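Long-range contacts in aspartate aminotransferase (PDB 3K7Y), which probably catalyses the reversible, pyridoxal-phosphate-dependent transfer of an amino group between L-aspartate and 2-oxoglutarate, giving oxaloacetate and L-glutamate, and works as a homodimer: residues 179-183 with 227-231; 218-224 with 314-318. All coordinates share one frame; numbering follows the deposited sequence.

Contact 1 (179-183 with 227-231); sequences LQISC and DVLLI
OD2 of Asp227 accepts hydrogen bonds from the backbone N-H groups of Gly218 and Gly220, while across the contact Ser182 OG adds a weak one to Asp227 OD1 at 3.4 Å. The acid is thus fixed mainly by the glycine loop, with the serine as a looser third hold. Ser182 reaches across because its OG stands opposite its own backbone N (chi1 -178°). Ser182 CB meanwhile lies 3.5 Å from Asp227 O, so a single residue touches both the side chain and the carbonyl of the aspartate.

Beside this polar end comes an apolar one, built on the two branches of Ile181. The longer branch is extended (chi2 -179°) and brings Ile181 CD1 to the residues leading into the helix, 3.7 Å from Asp227 O, and to within 4.3 Å of Ile231 CG1. The shorter branch turns to Leu230, Ile181 CG2 meeting Leu230 CD1 at 3.8 Å, and the two side chains pass each other at a slant. Phe212 of strand 209-214 lies against both Ile181 and Ile231, while Phe196 and Ile200 of helix 193-206 back Leu230, so the cluster is buried.

The contact joins the loop that leaves the C-terminal end of strand 176-179 to the residues leading into helix 229-235 and its first turn, within the beta-alpha-beta crossover from strand 209-214 to strand 241-246. Such packing belongs to the alpha/beta large domain of the class I aminotransferase fold, around its central mixed sheet, whose strand ends carry cofactor-pocket residues, here including Gln180.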
loop_
_atom_site.group_PDB
_atom_site.type_symbol
_atom_site.label_atom_id
_atom_site.label_comp_id
_atom_site.label_asym_id
_atom_site.label_seq_id
_atom_site.Cartn_x
_atom_site.Cartn_y
_atom_site.Cartn_z
ATOM N N LEU A 179 1.570 21.717 7.676
ATOM C CA LEU A 179 2.395 22.149 8.782
ATOM C C LEU A 179 3.003 20.964 9.481
ATOM O O LEU A 179 2.316 19.955 9.778
ATOM C CB LEU A 179 1.597 22.974 9.789
ATOM C CG LEU A 179 1.185 24.375 9.351
ATOM C CD1 LEU A 179 0.289 25.029 10.384
ATOM C CD2 LEU A 179 2.395 25.272 9.044
ATOM N N GLN A 180 4.302 21.097 9.725
ATOM C CA GLN A 180 5.029 20.249 10.653
ATOM C C GLN A 180 5.266 21.122 11.869
ATOM O O GLN A 180 6.050 22.077 11.817
ATOM C CB GLN A 180 6.373 19.815 10.073
ATOM C CG GLN A 180 6.319 19.026 8.819
ATOM C CD GLN A 180 7.690 18.509 8.439
ATOM O OE1 GLN A 180 8.244 18.879 7.399
ATOM N NE2 GLN A 180 8.254 17.643 9.287
ATOM N N ILE A 181 4.572 20.802 12.950
ATOM C CA ILE A 181 4.569 21.638 14.134
ATOM C C ILE A 181 5.615 21.216 15.144
ATOM O O ILE A 181 5.930 21.970 16.067
ATOM C CB ILE A 181 3.225 21.575 14.815
ATOM C CG1 ILE A 181 2.930 20.145 15.259
ATOM C CG2 ILE A 181 2.158 22.101 13.884
ATOM C CD1 ILE A 181 1.622 19.993 15.916
ATOM N N SER A 182 6.147 20.010 14.974
ATOM C CA SER A 182 7.081 19.436 15.924
ATOM C C SER A 182 8.012 18.504 15.176
ATOM O O SER A 182 7.637 17.957 14.151
ATOM C CB SER A 182 6.315 18.689 17.020
ATOM O OG SER A 182 7.189 18.145 17.995
ATOM N N CYS A 183 9.231 18.359 15.688
ATOM C CA CYS A 183 10.271 17.507 15.097
ATOM C C CYS A 183 10.532 17.731 13.609
ATOM O O CYS A 183 10.864 16.794 12.883
ATOM C CB CYS A 183 9.970 16.039 15.375
ATOM S SG CYS A 183 9.922 15.725 17.129
ATOM N N ASP A 227 4.058 17.279 22.160
ATOM C CA ASP A 227 4.353 17.395 20.723
ATOM C C ASP A 227 3.160 17.715 19.837
ATOM O O ASP A 227 3.322 18.203 18.717
ATOM C CB ASP A 227 4.988 16.100 20.224
ATOM C CG ASP A 227 6.414 15.933 20.692
ATOM O OD1 ASP A 227 7.011 16.915 21.182
ATOM O OD2 ASP A 227 6.948 14.815 20.568
ATOM N N VAL A 228 1.967 17.443 20.350
ATOM C CA VAL A 228 0.746 17.563 19.576
ATOM C C VAL A 228 -0.209 18.612 20.183
ATOM O O VAL A 228 -1.420 18.577 19.952
ATOM C CB VAL A 228 0.102 16.159 19.428
ATOM C CG1 VAL A 228 -1.033 15.934 20.435
ATOM C CG2 VAL A 228 -0.346 15.917 18.015
ATOM N N LEU A 229 0.345 19.564 20.933
ATOM C CA LEU A 229 -0.485 20.557 21.627
ATOM C C LEU A 229 -1.282 21.446 20.683
ATOM O O LEU A 229 -2.480 21.652 20.894
ATOM C CB LEU A 229 0.321 21.424 22.613
ATOM C CG LEU A 229 -0.433 22.513 23.398
ATOM C CD1 LEU A 229 -1.692 21.999 24.094
ATOM C CD2 LEU A 229 0.485 23.166 24.410
ATOM N N LEU A 230 -0.628 21.967 19.649
ATOM C CA LEU A 230 -1.292 22.895 18.756
ATOM C C LEU A 230 -2.584 22.282 18.270
ATOM O O LEU A 230 -3.607 22.969 18.179
ATOM C CB LEU A 230 -0.423 23.231 17.563
ATOM C CG LEU A 230 -0.503 24.658 17.018
ATOM C CD1 LEU A 230 -0.226 24.599 15.529
ATOM C CD2 LEU A 230 -1.811 25.401 17.294
ATOM N N ILE A 231 -2.533 20.984 17.977
ATOM C CA ILE A 231 -3.694 20.270 17.473
ATOM C C ILE A 231 -4.797 20.318 18.517
ATOM O O ILE A 231 -5.948 20.630 18.192
ATOM C CB ILE A 231 -3.354 18.817 17.088
ATOM C CG1 ILE A 231 -2.467 18.815 15.848
ATOM C CG2 ILE A 231 -4.620 18.016 16.817
ATOM C CD1 ILE A 231 -1.911 17.466 15.471
#

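Contact 2 (218-224 with 314-318); sequences GFGHTNL and LSQLS
The ring of Phe219 meets two leucines of helix 304-335, both at an oblique approach. Phe219 CE1 lies 4.1 Å from Leu317 CD2, and Phe219 CZ is a looser 4.4 Å from Leu314 CD2. Ile321, one turn further along the helix, also touches the ring, and Cys183 comes to it from a separate loop.

The neighbouring Gly218 presents bare backbone to the helix. Leu314 CD1 packs 3.6 Å from Gly218 CA, and the same methyl serves the far end of the loop, where Leu224 CD2 approaches Leu314 CD1 at 3.7 Å. One leucine branch is therefore touched by residues six apart in sequence, which shows how sharply the loop folds back on itself. This is a joint between the parts of a fold-type-I aminotransferase: the loop follows strand 209-214 of the large-domain sheet, and helix 304-335 is the long helix that in this family runs from the large domain into the small one.

Two serines, three residues apart and so close together on the helix surface, bind successive carbonyls of the loop. The buried Ser318 takes the inner one: Ser318 OG donates to His221 O at 2.6 Å with a C=O···O angle of 145°, only moderately tilted from the carbonyl plane; its hydroxyl sits between its own backbone N and carbonyl carbon (chi1 73°), a rotation that puts OG beside His221 O. The partly exposed Ser315 serves the exposed Thr222, Ser315 OG donating to Thr222 O at 2.7 Å, but from above the carbonyl, 39° out of its plane.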
loop_
_atom_site.group_PDB
_atom_site.type_symbol
_atom_site.label_atom_id
_atom_site.label_comp_id
_atom_site.label_asym_id
_atom_site.label_seq_id
_atom_site.Cartn_x
_atom_site.Cartn_y
_atom_site.Cartn_z
ATOM N N GLY A 218 6.519 12.301 20.181
ATOM C CA GLY A 218 7.335 11.824 21.305
ATOM C C GLY A 218 8.839 11.995 21.175
ATOM O O GLY A 218 9.605 11.446 21.982
ATOM N N PHE A 219 9.258 12.763 20.170
ATOM C CA PHE A 219 10.672 13.041 19.947
ATOM C C PHE A 219 11.062 14.491 20.237
ATOM O O PHE A 219 12.227 14.790 20.499
ATOM C CB PHE A 219 11.067 12.635 18.534
ATOM C CG PHE A 219 11.125 11.155 18.338
ATOM C CD1 PHE A 219 12.235 10.430 18.750
ATOM C CD2 PHE A 219 10.066 10.478 17.741
ATOM C CE1 PHE A 219 12.298 9.045 18.566
ATOM C CE2 PHE A 219 10.119 9.089 17.546
ATOM C CZ PHE A 219 11.239 8.375 17.962
ATOM N N GLY A 220 10.082 15.381 20.210
ATOM C CA GLY A 220 10.334 16.792 20.464
ATOM C C GLY A 220 10.421 17.102 21.938
ATOM O O GLY A 220 11.110 18.038 22.356
ATOM N N HIS A 221 9.714 16.309 22.734
ATOM C CA HIS A 221 9.636 16.542 24.172
ATOM C C HIS A 221 9.842 15.277 24.978
ATOM O O HIS A 221 10.241 14.247 24.438
ATOM C CB HIS A 221 8.298 17.183 24.512
ATOM C CG HIS A 221 8.124 18.541 23.915
ATOM N ND1 HIS A 221 9.159 19.446 23.819
ATOM C CD2 HIS A 221 7.037 19.155 23.397
ATOM C CE1 HIS A 221 8.717 20.556 23.258
ATOM N NE2 HIS A 221 7.431 20.407 22.998
ATOM N N THR A 222 9.587 15.374 26.277
ATOM C CA THR A 222 9.630 14.219 27.167
ATOM C C THR A 222 8.238 13.588 27.235
ATOM O O THR A 222 8.089 12.372 27.114
ATOM C CB THR A 222 10.141 14.619 28.560
ATOM O OG1 THR A 222 10.006 16.038 28.710
ATOM C CG2 THR A 222 11.613 14.246 28.714
ATOM N N ASN A 223 7.226 14.428 27.424
ATOM C CA ASN A 223 5.841 14.000 27.329
ATOM C C ASN A 223 5.462 14.049 25.870
ATOM O O ASN A 223 5.826 14.990 25.173
ATOM C CB ASN A 223 4.926 14.912 28.159
ATOM C CG ASN A 223 3.457 14.479 28.130
ATOM O OD1 ASN A 223 3.043 13.649 27.317
ATOM N ND2 ASN A 223 2.663 15.055 29.020
ATOM N N LEU A 224 4.745 13.033 25.402
ATOM C CA LEU A 224 4.440 12.924 23.975
ATOM C C LEU A 224 3.090 13.536 23.631
ATOM O O LEU A 224 2.731 13.648 22.458
ATOM C CB LEU A 224 4.558 11.475 23.478
ATOM C CG LEU A 224 3.542 10.465 23.995
ATOM C CD1 LEU A 224 2.373 10.382 23.043
ATOM C CD2 LEU A 224 4.185 9.108 24.144
ATOM N N LEU A 314 9.740 5.021 25.010
ATOM C CA LEU A 314 9.602 6.171 24.144
ATOM C C LEU A 314 10.103 7.424 24.841
ATOM O O LEU A 314 10.936 8.140 24.289
ATOM C CB LEU A 314 8.152 6.345 23.688
ATOM C CG LEU A 314 7.801 7.444 22.665
ATOM C CD1 LEU A 314 7.742 8.837 23.339
ATOM C CD2 LEU A 314 8.721 7.458 21.434
ATOM N N SER A 315 9.603 7.696 26.043
ATOM C CA SER A 315 10.069 8.866 26.804
ATOM C C SER A 315 11.572 8.815 27.109
ATOM O O SER A 315 12.269 9.832 27.007
ATOM C CB SER A 315 9.278 9.038 28.092
ATOM O OG SER A 315 9.311 10.392 28.483
ATOM N N GLN A 316 12.046 7.620 27.482
ATOM C CA GLN A 316 13.477 7.293 27.597
ATOM C C GLN A 316 14.255 7.484 26.283
ATOM O O GLN A 316 15.471 7.648 26.300
ATOM C CB GLN A 316 13.670 5.850 28.103
ATOM C CG GLN A 316 14.110 5.715 29.565
ATOM C CD GLN A 316 12.960 5.471 30.554
ATOM O OE1 GLN A 316 11.960 4.837 30.220
ATOM N NE2 GLN A 316 13.119 5.959 31.785
ATOM N N LEU A 317 13.565 7.459 25.148
ATOM C CA LEU A 317 14.245 7.641 23.860
ATOM C C LEU A 317 14.526 9.108 23.499
ATOM O O LEU A 317 15.679 9.474 23.287
ATOM C CB LEU A 317 13.513 6.905 22.731
ATOM C CG LEU A 317 14.283 6.706 21.428
ATOM C CD1 LEU A 317 15.700 6.244 21.697
ATOM C CD2 LEU A 317 13.567 5.702 20.554
ATOM N N SER A 318 13.488 9.939 23.441
ATOM C CA SER A 318 13.674 11.358 23.140
ATOM C C SER A 318 14.708 12.003 24.074
ATOM O O SER A 318 15.469 12.882 23.653
ATOM C CB SER A 318 12.353 12.118 23.226
ATOM O OG SER A 318 11.950 12.265 24.578
#

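How the contacts relate
Contacts 1 and 2 lie 13 Å apart between centres and share the stretch of chain that leaves strand 209-214 and enters helix 229-235, from which 218-224 goes to contact 2 and 227-231 to contact 1. Asp227 ties them directly, its carboxylate reaching into the 218-224 loop, where Asp227 OD2 is 2.6 Å from Gly218 N. Cys183 of contact 1 also packs against Phe219 of 218-224. Both contacts lie near the cofactor site: Gln180 touches pyridoxal phosphate, the side chain of Ser182 is about 10 Å from it, and the side chain of Phe219 lies about 4 Å from that of Lys249 and about 9 Å from the cofactor.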